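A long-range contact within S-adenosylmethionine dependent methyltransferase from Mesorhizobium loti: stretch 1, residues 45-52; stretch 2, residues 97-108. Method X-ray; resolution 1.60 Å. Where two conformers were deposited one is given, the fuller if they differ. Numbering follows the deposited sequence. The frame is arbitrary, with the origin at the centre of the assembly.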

# COMPACT_ATOMS: atom_id res chain seq x y z
N LEU A 45 -1.95 18.30 22.04
CA LEU A 45 -3.02 17.55 21.38
C LEU A 45 -3.86 16.73 22.33
O LEU A 45 -3.41 16.33 23.41
CB LEU A 45 -2.47 16.60 20.30
CG LEU A 45 -1.66 17.17 19.13
CD1 LEU A 45 -1.49 16.06 18.08
CD2 LEU A 45 -2.32 18.41 18.53
N ARG A 46 -5.09 16.49 21.89
CA ARG A 46 -6.03 15.59 22.54
C ARG A 46 -5.83 14.29 21.76
O ARG A 46 -5.96 14.27 20.53
CB ARG A 46 -7.44 16.09 22.38
CG ARG A 46 -7.66 17.48 23.01
CD ARG A 46 -8.99 18.03 22.56
NE ARG A 46 -8.97 18.27 21.12
CZ ARG A 46 -10.04 18.45 20.36
NH1 ARG A 46 -11.28 18.47 20.86
NH2 ARG A 46 -9.87 18.63 19.06
N ILE A 47 -5.51 13.21 22.48
CA ILE A 47 -5.13 11.94 21.87
C ILE A 47 -5.93 10.77 22.43
O ILE A 47 -6.19 10.72 23.64
CB ILE A 47 -3.62 11.66 22.12
CG1 ILE A 47 -2.76 12.84 21.65
CG2 ILE A 47 -3.18 10.34 21.42
CD1 ILE A 47 -1.25 12.70 21.91
N VAL A 48 -6.31 9.84 21.55
CA VAL A 48 -6.92 8.58 21.97
C VAL A 48 -6.00 7.44 21.53
O VAL A 48 -5.56 7.43 20.38
CB VAL A 48 -8.39 8.40 21.49
CG1 VAL A 48 -8.52 8.46 19.97
CG2 VAL A 48 -8.98 7.10 22.06
N ASP A 49 -5.74 6.50 22.44
CA ASP A 49 -4.92 5.33 22.20
C ASP A 49 -5.83 4.13 22.20
O ASP A 49 -6.38 3.77 23.24
CB ASP A 49 -3.85 5.21 23.30
CG ASP A 49 -2.90 4.06 23.08
OD1 ASP A 49 -3.14 3.24 22.19
OD2 ASP A 49 -1.89 4.00 23.79
N LEU A 50 -6.02 3.52 21.02
CA LEU A 50 -6.92 2.39 20.85
C LEU A 50 -6.15 1.09 21.05
O LEU A 50 -5.34 0.71 20.19
CB LEU A 50 -7.59 2.43 19.47
CG LEU A 50 -8.33 3.69 19.05
CD1 LEU A 50 -8.78 3.64 17.59
CD2 LEU A 50 -9.50 3.95 19.95
N GLY A 51 -6.39 0.42 22.18
CA GLY A 51 -5.71 -0.83 22.56
C GLY A 51 -4.42 -0.41 23.25
O GLY A 51 -3.32 -0.83 22.87
N CYS A 52 -4.58 0.37 24.31
CA CYS A 52 -3.44 0.99 25.00
C CYS A 52 -2.57 0.06 25.86
O CYS A 52 -1.45 0.45 26.24
CB CYS A 52 -3.93 2.15 25.88
SG CYS A 52 -4.95 1.68 27.27
N ASP A 97 -14.39 -2.04 24.16
CA ASP A 97 -14.34 -3.13 23.20
C ASP A 97 -14.20 -2.46 21.84
O ASP A 97 -15.13 -1.79 21.39
CB ASP A 97 -15.64 -3.95 23.25
CG ASP A 97 -15.64 -5.15 22.29
OD1 ASP A 97 -14.71 -5.34 21.47
OD2 ASP A 97 -16.61 -5.94 22.37
N LEU A 98 -13.04 -2.62 21.20
CA LEU A 98 -12.81 -1.99 19.88
C LEU A 98 -13.77 -2.46 18.77
O LEU A 98 -13.95 -1.74 17.78
CB LEU A 98 -11.36 -2.12 19.44
CG LEU A 98 -10.27 -1.50 20.32
CD1 LEU A 98 -8.91 -1.70 19.63
CD2 LEU A 98 -10.50 -0.01 20.63
N ASP A 99 -14.37 -3.65 18.93
CA ASP A 99 -15.41 -4.14 18.01
C ASP A 99 -16.74 -3.41 18.17
O ASP A 99 -17.57 -3.49 17.27
CB ASP A 99 -15.67 -5.64 18.20
CG ASP A 99 -14.52 -6.49 17.77
OD1 ASP A 99 -14.03 -6.30 16.64
OD2 ASP A 99 -14.12 -7.40 18.54
N LYS A 100 -16.96 -2.74 19.30
CA LYS A 100 -18.19 -1.99 19.60
C LYS A 100 -17.81 -0.58 20.06
O LYS A 100 -18.43 -0.03 20.97
CB LYS A 100 -18.97 -2.72 20.70
CG LYS A 100 -19.28 -4.19 20.44
CD LYS A 100 -20.01 -4.79 21.62
N LEU A 101 -16.82 0.01 19.40
CA LEU A 101 -16.27 1.29 19.81
C LEU A 101 -17.19 2.48 19.57
O LEU A 101 -17.76 2.63 18.48
CB LEU A 101 -14.95 1.55 19.06
CG LEU A 101 -14.14 2.83 19.36
CD1 LEU A 101 -13.57 2.81 20.77
CD2 LEU A 101 -13.03 3.06 18.32
N HIS A 102 -17.30 3.31 20.61
CA HIS A 102 -18.02 4.56 20.55
C HIS A 102 -17.05 5.64 21.03
O HIS A 102 -16.32 5.43 22.00
CB HIS A 102 -19.31 4.49 21.38
CG HIS A 102 -20.31 3.52 20.83
ND1 HIS A 102 -20.36 2.20 21.23
CD2 HIS A 102 -21.27 3.66 19.90
CE1 HIS A 102 -21.32 1.58 20.58
NE2 HIS A 102 -21.89 2.44 19.76
N LEU A 103 -17.01 6.76 20.31
CA LEU A 103 -16.14 7.88 20.66
C LEU A 103 -16.94 9.17 20.50
O LEU A 103 -17.75 9.26 19.56
CB LEU A 103 -14.88 7.93 19.79
CG LEU A 103 -13.78 6.88 19.98
CD1 LEU A 103 -12.67 7.09 18.94
CD2 LEU A 103 -13.20 6.93 21.39
N PRO A 104 -16.72 10.16 21.39
CA PRO A 104 -17.39 11.43 21.24
C PRO A 104 -16.88 12.16 19.99
O PRO A 104 -15.69 12.08 19.66
CB PRO A 104 -17.01 12.19 22.52
CG PRO A 104 -15.76 11.59 22.95
CD PRO A 104 -15.85 10.16 22.59
N GLN A 105 -17.79 12.84 19.31
CA GLN A 105 -17.50 13.52 18.06
C GLN A 105 -16.58 14.73 18.26
O GLN A 105 -16.67 15.38 19.31
CB GLN A 105 -18.81 14.01 17.44
CG GLN A 105 -18.71 14.57 16.03
CD GLN A 105 -20.04 15.12 15.51
OE1 GLN A 105 -21.09 15.01 16.16
NE2 GLN A 105 -20.00 15.73 14.33
N ASP A 106 -15.68 14.97 17.30
CA ASP A 106 -14.84 16.18 17.26
C ASP A 106 -14.08 16.41 18.59
O ASP A 106 -13.98 17.54 19.08
CB ASP A 106 -15.79 17.35 16.91
CG ASP A 106 -15.09 18.66 16.60
OD1 ASP A 106 -13.95 18.65 16.14
OD2 ASP A 106 -15.72 19.72 16.82
N SER A 107 -13.58 15.32 19.17
CA SER A 107 -12.93 15.33 20.50
C SER A 107 -11.45 15.03 20.57
O SER A 107 -10.84 15.15 21.66
CB SER A 107 -13.70 14.37 21.40
OG SER A 107 -14.99 14.89 21.65
N PHE A 108 -10.85 14.64 19.44
CA PHE A 108 -9.42 14.29 19.40
C PHE A 108 -8.72 14.86 18.20
O PHE A 108 -9.32 15.04 17.15
CB PHE A 108 -9.24 12.77 19.46
CG PHE A 108 -9.82 12.17 20.68
CD1 PHE A 108 -9.10 12.18 21.87
CD2 PHE A 108 -11.12 11.66 20.68
CE1 PHE A 108 -9.65 11.66 23.03
CE2 PHE A 108 -11.66 11.12 21.83
CZ PHE A 108 -10.93 11.13 23.02

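Packing of apolar side chains does most of the work here, with one weak hydrogen bond at the end where the backbones come closest. Strand 46-50 sends alternate side chains, those of Arg46, Val48 and Leu50, toward the second stretch, and together the two stretches bury 494 Å².

Phe108 covers the most surface. Its CA lies 4.8 Å from that of Arg46, and the CA of Phe108 is 3.6 Å from Arg46 O. Although its CA-to-CB bond points away overall, the ring, with chi1 in the m well, stands across the strand beside its backbone: Phe108 CD1 comes within 3.5 Å of Ile47 C. Val48 sits over one face, its CB 3.8 Å from the centroid of the Phe108 ring and only 12° off the ring normal, so its C-H can meet the pi cloud. A flat aromatic ring suits this place because it offers both a broad face to the valine and an edge to the backbone near Arg46 C. Branched at CB, compact Val48 also reaches Leu103, CG2 to Leu103 CD2 being 4.3 Å.

Arg46 contributes almost as much area. Its long chain carries the guanidinium to the turn before Phe108, where NH1 gives a weak hydrogen bond to Asp106 O (3.4 Å, 146°). Ser107 O is equally near NH1, at 3.4 Å, but lies over a face of the guanidinium, where the angle is too poor for a bond. Arginine suits this partly exposed margin: its methylenes can pack while its charged end meets backbone oxygen.

Farther along, buried Leu50 bridges two leucines. Its CB is 4.0 Å from Leu98 CD2, and its CD2 is 4.0 Å from Leu101 CD2. Flexible, wholly apolar side chains can fill such a space without leaving a polar group unsatisfied. Beyond it, Gly51 has a positive phi of 85°, a conformation glycine adopts readily.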